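Local coordinates for prolyl oligopeptidase (Novosphingobium capsulatum, PDB 1YR2), which probably hydrolyses the peptide bond after proline, and to some extent after alanine, in oligopeptides as a serine endopeptidase of family S9A, at residues K317-D321 / F332-D336; S362-E367 / A378-H382; V293-V298 / T310-L316. Residue numbers count along the deposited sequence, not the author numbering.

Contact 1: residues K317-D321 / F332-D336; sequences KAQWD and FVSGD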
# COMPACT_ATOMS: atom_id res chain seq x y z
N LYS A 317 23.08 -14.02 -5.19
CA LYS A 317 22.97 -14.63 -3.87
C LYS A 317 22.12 -13.78 -2.92
O LYS A 317 21.39 -14.31 -2.08
CB LYS A 317 24.35 -14.76 -3.22
CG LYS A 317 25.23 -15.88 -3.73
CD LYS A 317 26.60 -15.88 -2.99
CE LYS A 317 27.53 -16.99 -3.48
NZ LYS A 317 28.97 -16.53 -3.64
N ALA A 318 22.20 -12.47 -3.06
CA ALA A 318 21.52 -11.53 -2.15
C ALA A 318 21.10 -10.23 -2.84
O ALA A 318 21.60 -9.91 -3.92
CB ALA A 318 22.46 -11.23 -0.96
N GLN A 319 20.16 -9.51 -2.22
CA GLN A 319 19.83 -8.13 -2.54
C GLN A 319 20.99 -7.17 -2.22
O GLN A 319 21.53 -7.18 -1.15
CB GLN A 319 18.53 -7.70 -1.78
CG GLN A 319 18.08 -6.23 -2.01
CD GLN A 319 17.25 -5.66 -0.86
OE1 GLN A 319 16.25 -6.24 -0.50
NE2 GLN A 319 17.70 -4.55 -0.27
N TRP A 320 21.36 -6.35 -3.18
CA TRP A 320 22.34 -5.26 -3.06
C TRP A 320 21.78 -4.07 -3.82
O TRP A 320 21.99 -3.97 -5.03
CB TRP A 320 23.66 -5.64 -3.69
CG TRP A 320 24.42 -6.61 -2.91
CD1 TRP A 320 24.34 -7.97 -3.00
CD2 TRP A 320 25.37 -6.34 -1.88
NE1 TRP A 320 25.18 -8.55 -2.08
CE2 TRP A 320 25.85 -7.58 -1.40
CE3 TRP A 320 25.92 -5.16 -1.35
CZ2 TRP A 320 26.82 -7.68 -0.39
CZ3 TRP A 320 26.83 -5.25 -0.34
CH2 TRP A 320 27.30 -6.51 0.13
N ASP A 321 21.05 -3.20 -3.13
CA ASP A 321 20.36 -2.06 -3.75
C ASP A 321 21.28 -0.82 -3.58
O ASP A 321 21.61 -0.45 -2.45
CB ASP A 321 19.07 -1.73 -3.01
CG ASP A 321 17.96 -2.75 -3.25
OD1 ASP A 321 17.96 -3.49 -4.26
OD2 ASP A 321 17.03 -2.83 -2.45
N PHE A 332 25.15 0.67 -0.19
CA PHE A 332 24.14 -0.26 -0.64
C PHE A 332 23.28 -0.72 0.53
O PHE A 332 23.73 -0.82 1.67
CB PHE A 332 24.80 -1.55 -1.25
CG PHE A 332 25.57 -1.31 -2.51
CD1 PHE A 332 26.88 -0.89 -2.44
CD2 PHE A 332 24.99 -1.51 -3.78
CE1 PHE A 332 27.62 -0.67 -3.56
CE2 PHE A 332 25.76 -1.29 -4.93
CZ PHE A 332 27.06 -0.85 -4.83
N VAL A 333 22.03 -1.04 0.26
CA VAL A 333 21.19 -1.78 1.21
C VAL A 333 21.41 -3.24 0.83
O VAL A 333 21.05 -3.64 -0.27
CB VAL A 333 19.70 -1.45 1.07
CG1 VAL A 333 18.85 -2.28 2.03
CG2 VAL A 333 19.48 0.07 1.29
N SER A 334 21.94 -4.02 1.77
CA SER A 334 22.29 -5.40 1.52
C SER A 334 21.45 -6.37 2.33
O SER A 334 21.23 -6.18 3.52
CB SER A 334 23.77 -5.64 1.78
OG SER A 334 24.12 -6.98 1.53
N GLY A 335 21.06 -7.47 1.67
CA GLY A 335 20.39 -8.61 2.26
C GLY A 335 21.33 -9.78 2.58
O GLY A 335 20.89 -10.85 3.05
N ASP A 336 22.64 -9.59 2.36
CA ASP A 336 23.62 -10.69 2.47
C ASP A 336 23.81 -11.09 3.92
O ASP A 336 24.36 -10.30 4.71
CB ASP A 336 24.92 -10.27 1.80
CG ASP A 336 25.99 -11.35 1.85
OD1 ASP A 336 25.70 -12.51 1.53
OD2 ASP A 336 27.15 -11.10 2.23
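W320 lies flat against the second strand. S334 sits over one face of its indole, with S334 CB 3.8 Å from the centroid of the six-membered ring in a CH-pi contact and S334 OG 3.4 Å from W320 CZ2. At the ring edge W320 CE3 meets F332 CB at 3.8 Å. The V333 backbone pairs with D321: D321 N donates to V333 O (2.9 Å) and V333 N to D321 O (2.8 Å), the two bonds of an antiparallel hydrogen-bonded pair. The segments belong to the first two strands of a four-stranded blade in the N-terminal seven-bladed beta-propeller, a beta hairpin made of strands 320-326 and 329-334. On the V333 side of the sheet, Q319 NE2 packs on V333 CG1 at 3.4 Å and gives a weak hydrogen bond to V333 O (3.5 Å), while Q319 OE1 is hydrogen-bonded to K341. F332, on the W320 side, reaches V346 in the third strand and V296 in the preceding blade. Toward the open end, G335 N donates to Q319 O (2.9 Å), and S334 OG accepts from D336 N (3.1 Å) in an ST turn; here A318 CB packs on D336 CB at 3.8 Å.

Contact 2: residues S362-E367 / A378-H382; sequences SKDNLE and ASYIH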
# COMPACT_ATOMS: atom_id res chain seq x y z
N SER A 362 19.18 -4.71 12.02
CA SER A 362 18.48 -4.54 13.31
C SER A 362 17.33 -5.54 13.50
O SER A 362 17.15 -6.45 12.69
CB SER A 362 18.07 -3.09 13.52
OG SER A 362 16.77 -2.81 13.13
N LYS A 363 16.56 -5.33 14.55
CA LYS A 363 15.33 -6.07 14.81
C LYS A 363 14.19 -5.68 13.87
O LYS A 363 13.21 -6.42 13.75
CB LYS A 363 14.87 -5.80 16.23
CG LYS A 363 15.89 -6.29 17.28
CD LYS A 363 15.71 -7.78 17.52
CE LYS A 363 16.94 -8.43 18.20
NZ LYS A 363 16.51 -9.41 19.23
N ASP A 364 14.33 -4.53 13.23
CA ASP A 364 13.28 -3.98 12.35
C ASP A 364 13.66 -4.14 10.90
O ASP A 364 14.85 -4.03 10.54
CB ASP A 364 13.10 -2.49 12.60
CG ASP A 364 12.62 -2.18 14.02
OD1 ASP A 364 11.91 -3.01 14.63
OD2 ASP A 364 12.94 -1.11 14.58
N ASN A 365 12.65 -4.36 10.05
CA ASN A 365 12.84 -4.47 8.63
C ASN A 365 13.26 -3.13 8.04
O ASN A 365 12.57 -2.11 8.22
CB ASN A 365 11.57 -5.01 7.97
CG ASN A 365 11.79 -5.41 6.53
OD1 ASN A 365 12.90 -5.77 6.12
ND2 ASN A 365 10.70 -5.41 5.75
N LEU A 366 14.37 -3.14 7.32
CA LEU A 366 14.83 -1.94 6.60
C LEU A 366 14.26 -1.92 5.19
O LEU A 366 14.66 -2.72 4.33
CB LEU A 366 16.35 -1.89 6.51
CG LEU A 366 17.04 -0.74 5.80
CD1 LEU A 366 16.67 0.54 6.47
CD2 LEU A 366 18.51 -0.90 5.90
N GLU A 367 13.42 -0.94 4.95
CA GLU A 367 12.68 -0.80 3.73
C GLU A 367 13.47 -0.06 2.62
O GLU A 367 13.49 -0.52 1.48
CB GLU A 367 11.40 -0.04 4.08
CG GLU A 367 10.29 -0.02 3.09
CD GLU A 367 8.97 0.38 3.78
OE1 GLU A 367 8.87 1.52 4.37
OE2 GLU A 367 8.06 -0.49 3.76
N ALA A 378 17.48 6.08 6.92
CA ALA A 378 17.11 4.66 6.81
C ALA A 378 15.67 4.50 7.30
O ALA A 378 15.39 4.82 8.44
CB ALA A 378 18.03 3.81 7.66
N SER A 379 14.76 4.09 6.40
CA SER A 379 13.38 3.90 6.72
C SER A 379 13.08 2.45 7.14
O SER A 379 13.15 1.51 6.33
CB SER A 379 12.50 4.29 5.52
OG SER A 379 12.64 5.67 5.32
N TYR A 380 12.74 2.30 8.41
CA TYR A 380 12.49 1.04 9.02
C TYR A 380 11.01 0.87 9.29
O TYR A 380 10.25 1.86 9.46
CB TYR A 380 13.22 0.93 10.38
CG TYR A 380 14.71 0.74 10.28
CD1 TYR A 380 15.27 -0.51 10.09
CD2 TYR A 380 15.55 1.84 10.41
CE1 TYR A 380 16.66 -0.66 10.03
CE2 TYR A 380 16.88 1.71 10.32
CZ TYR A 380 17.46 0.46 10.17
OH TYR A 380 18.86 0.39 10.12
N ILE A 381 10.60 -0.40 9.42
CA ILE A 381 9.28 -0.71 9.96
C ILE A 381 9.52 -1.09 11.43
O ILE A 381 10.06 -2.17 11.72
CB ILE A 381 8.57 -1.83 9.21
CG1 ILE A 381 8.38 -1.48 7.72
CG2 ILE A 381 7.19 -2.05 9.84
CD1 ILE A 381 7.71 -0.20 7.45
N HIS A 382 9.11 -0.18 12.30
CA HIS A 382 9.22 -0.26 13.74
C HIS A 382 7.82 -0.34 14.39
O HIS A 382 7.08 0.62 14.40
CB HIS A 382 9.94 1.01 14.22
CG HIS A 382 10.29 0.99 15.68
ND1 HIS A 382 11.28 0.17 16.18
CD2 HIS A 382 9.79 1.68 16.74
CE1 HIS A 382 11.37 0.35 17.49
NE2 HIS A 382 10.47 1.25 17.86
O HOH W 1 9.96 -4.76 11.17
O HOH W 2 9.48 2.95 6.94
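Backbone hydrogen bonds join the segments in antiparallel order: I381 N donates to N365 O (2.9 Å) and E367 N to S379 O (2.8 Å), on either side of the non-hydrogen-bonded pair L366 and Y380, whose CA atoms are 4.5 Å apart. Where the strands drift apart toward D364, direct bonding gives way to water: water 1 accepts from N365 N (2.9 Å) and donates to I381 O (2.6 Å). Water 2 donates to both E367 OE1 (3.0 Å) and Y380 O (2.9 Å), tying a side chain to the partner backbone; E367 OE1 also lies 3.7 Å from I381 CD1, a van der Waals contact of carboxylate and methyl. One side-chain bond is short: H382 ND1 donates to D364 OD2 at 2.6 Å, a His-carboxylate hydrogen bond between loop and hairpin end. S362 OG accepts from D364 N (3.0 Å), an ST turn in the loop just before the strand. Apolar contacts gather on L366. Its CD1 lies over the Y380 ring, 3.8 Å from the centroid in a CH-pi contact, and also touches A378 CB at 3.7 Å; L366 CB is 3.7 Å from Y380 CE1. These are the first two strands of a propeller blade, hairpin 365-372 and 375-382; strand 385-392 pairs along the far side of 375-382, Y380 packing on L389 and A378 on F391, while L366 leans on K341 of the preceding blade.

Contact 3: residues V293-V298 / T310-L316; sequences VNTVHV and TALIPDL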
# COMPACT_ATOMS: atom_id res chain seq x y z
N VAL A 293 17.20 -10.81 -5.68
CA VAL A 293 18.65 -10.86 -5.54
C VAL A 293 19.30 -10.29 -6.81
O VAL A 293 18.69 -10.29 -7.87
CB VAL A 293 19.22 -12.29 -5.19
CG1 VAL A 293 18.57 -12.85 -3.89
CG2 VAL A 293 19.10 -13.31 -6.31
N ASN A 294 20.53 -9.81 -6.68
CA ASN A 294 21.17 -9.15 -7.80
C ASN A 294 22.67 -9.12 -7.72
O ASN A 294 23.24 -9.22 -6.64
CB ASN A 294 20.61 -7.73 -8.04
CG ASN A 294 20.97 -6.77 -6.92
OD1 ASN A 294 20.28 -6.74 -5.89
ND2 ASN A 294 22.07 -5.99 -7.10
N THR A 295 23.30 -8.98 -8.89
CA THR A 295 24.71 -8.74 -9.00
C THR A 295 24.95 -7.26 -9.11
O THR A 295 24.02 -6.48 -9.31
CB THR A 295 25.33 -9.43 -10.24
OG1 THR A 295 24.80 -8.85 -11.44
CG2 THR A 295 25.03 -10.96 -10.28
N VAL A 296 26.22 -6.88 -8.96
CA VAL A 296 26.62 -5.48 -9.05
C VAL A 296 27.92 -5.42 -9.80
O VAL A 296 28.88 -6.14 -9.41
CB VAL A 296 26.78 -4.82 -7.62
CG1 VAL A 296 27.18 -3.33 -7.76
CG2 VAL A 296 25.50 -4.93 -6.81
N HIS A 297 27.95 -4.61 -10.87
CA HIS A 297 29.17 -4.24 -11.55
C HIS A 297 29.39 -2.72 -11.44
O HIS A 297 28.42 -1.96 -11.34
CB HIS A 297 29.13 -4.63 -13.02
CG HIS A 297 29.16 -6.11 -13.26
ND1 HIS A 297 28.09 -6.93 -12.97
CD2 HIS A 297 30.15 -6.92 -13.72
CE1 HIS A 297 28.42 -8.18 -13.28
NE2 HIS A 297 29.66 -8.20 -13.72
N VAL A 298 30.66 -2.30 -11.42
CA VAL A 298 30.97 -0.86 -11.29
C VAL A 298 32.00 -0.44 -12.33
O VAL A 298 32.75 -1.26 -12.83
CB VAL A 298 31.47 -0.48 -9.88
CG1 VAL A 298 30.39 -0.79 -8.86
CG2 VAL A 298 32.78 -1.16 -9.54
N THR A 310 33.85 -3.68 -13.92
CA THR A 310 34.30 -4.83 -13.11
C THR A 310 33.23 -5.29 -12.18
O THR A 310 32.39 -4.52 -11.74
CB THR A 310 35.49 -4.50 -12.23
OG1 THR A 310 35.25 -3.24 -11.61
CG2 THR A 310 36.78 -4.35 -13.04
N ALA A 311 33.27 -6.56 -11.84
CA ALA A 311 32.28 -7.18 -11.00
C ALA A 311 32.58 -6.85 -9.56
O ALA A 311 33.68 -7.09 -9.11
CB ALA A 311 32.32 -8.70 -11.20
N LEU A 312 31.61 -6.30 -8.83
CA LEU A 312 31.80 -6.09 -7.40
C LEU A 312 31.13 -7.22 -6.61
O LEU A 312 31.68 -7.72 -5.68
CB LEU A 312 31.17 -4.76 -7.02
CG LEU A 312 31.75 -3.74 -6.06
CD1 LEU A 312 30.64 -2.97 -5.38
CD2 LEU A 312 32.80 -4.27 -5.09
N ILE A 313 29.91 -7.56 -6.97
CA ILE A 313 29.17 -8.69 -6.40
C ILE A 313 28.85 -9.57 -7.60
O ILE A 313 27.94 -9.29 -8.35
CB ILE A 313 27.83 -8.20 -5.74
CG1 ILE A 313 28.08 -7.21 -4.60
CG2 ILE A 313 26.93 -9.40 -5.32
CD1 ILE A 313 28.84 -7.75 -3.40
N PRO A 314 29.68 -10.57 -7.88
CA PRO A 314 29.55 -11.32 -9.14
C PRO A 314 28.44 -12.38 -9.20
O PRO A 314 28.09 -12.81 -10.32
CB PRO A 314 30.93 -11.99 -9.30
CG PRO A 314 31.53 -12.01 -7.94
CD PRO A 314 30.87 -10.94 -7.12
N ASP A 315 27.95 -12.85 -8.08
CA ASP A 315 26.98 -13.95 -8.08
C ASP A 315 25.61 -13.48 -7.61
O ASP A 315 25.48 -12.48 -6.90
CB ASP A 315 27.46 -15.12 -7.21
CG ASP A 315 28.83 -15.62 -7.60
OD1 ASP A 315 29.05 -15.92 -8.80
OD2 ASP A 315 29.77 -15.74 -6.76
N LEU A 316 24.58 -14.21 -8.00
CA LEU A 316 23.22 -13.93 -7.59
C LEU A 316 22.92 -14.68 -6.34
O LEU A 316 22.55 -15.86 -6.41
CB LEU A 316 22.25 -14.41 -8.66
CG LEU A 316 22.11 -13.60 -9.93
CD1 LEU A 316 21.24 -14.37 -10.87
CD2 LEU A 316 21.49 -12.25 -9.60
O HOH W 3 24.01 -11.27 -5.00
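Four branched aliphatic side chains form the apolar centre: V296 CB meets I313 CB at 4.0 Å, and L312 CD1 lies 4.2 Å from V296 CG1 and 4.1 Å from V298 CG1. L312 and I313 extend this cluster to F355, and I313 and V296 to W320, both of the following blade. A second patch lies toward the loop, where L316 CD2 touches T295 CG2 at 3.8 Å and L316 CB approaches V293 CG2 at 4.1 Å. The backbone between them carries a classic beta bulge: L312 N (2.8 Å) and I313 N (3.0 Å) both donate to V296 O, and V296 N donates to I313 O (3.0 Å). The register therefore slips by one residue before H297, which pairs with A311 and lays its CD2 3.5 Å from A311 CA. Beyond it V298 N donates to T310 O (2.8 Å) and T310 N to V298 O (2.9 Å). At the opposite end the segments separate, and water 3 spans the gap, 2.7 Å from both N294 O and D315 O; the N294 amide reaches W320 O of the next blade as well as T295 O. The chemistry is that of a blade's outer hairpin, 295-302 and 305-311: main-chain bonds set the pairing, and although the chain turns its corner at L312, within the bulge, L312 and I313 both keep contact with the apolar cluster.

All three contacts lie in the N-terminal beta-propeller and come along the chain in the order 3, 1, 2, in three consecutive four-stranded blades. Contact 3 joins the last two strands of its blade, contacts 1 and 2 the first two of theirs. The chain passes directly from L316 of contact 3 into K317 of contact 1, and their centres are about 10 Å apart. Contact 2, centred about 15 Å from contact 1, meets it through L366 and V333. Contacts 2 and 3 do not touch, their nearest atoms being about 12 Å apart, so contact 1 links neighbouring blades on both sides. Together they join successive blades of the propeller, the domain that in this family sits over the catalytic alpha/beta-hydrolase domain.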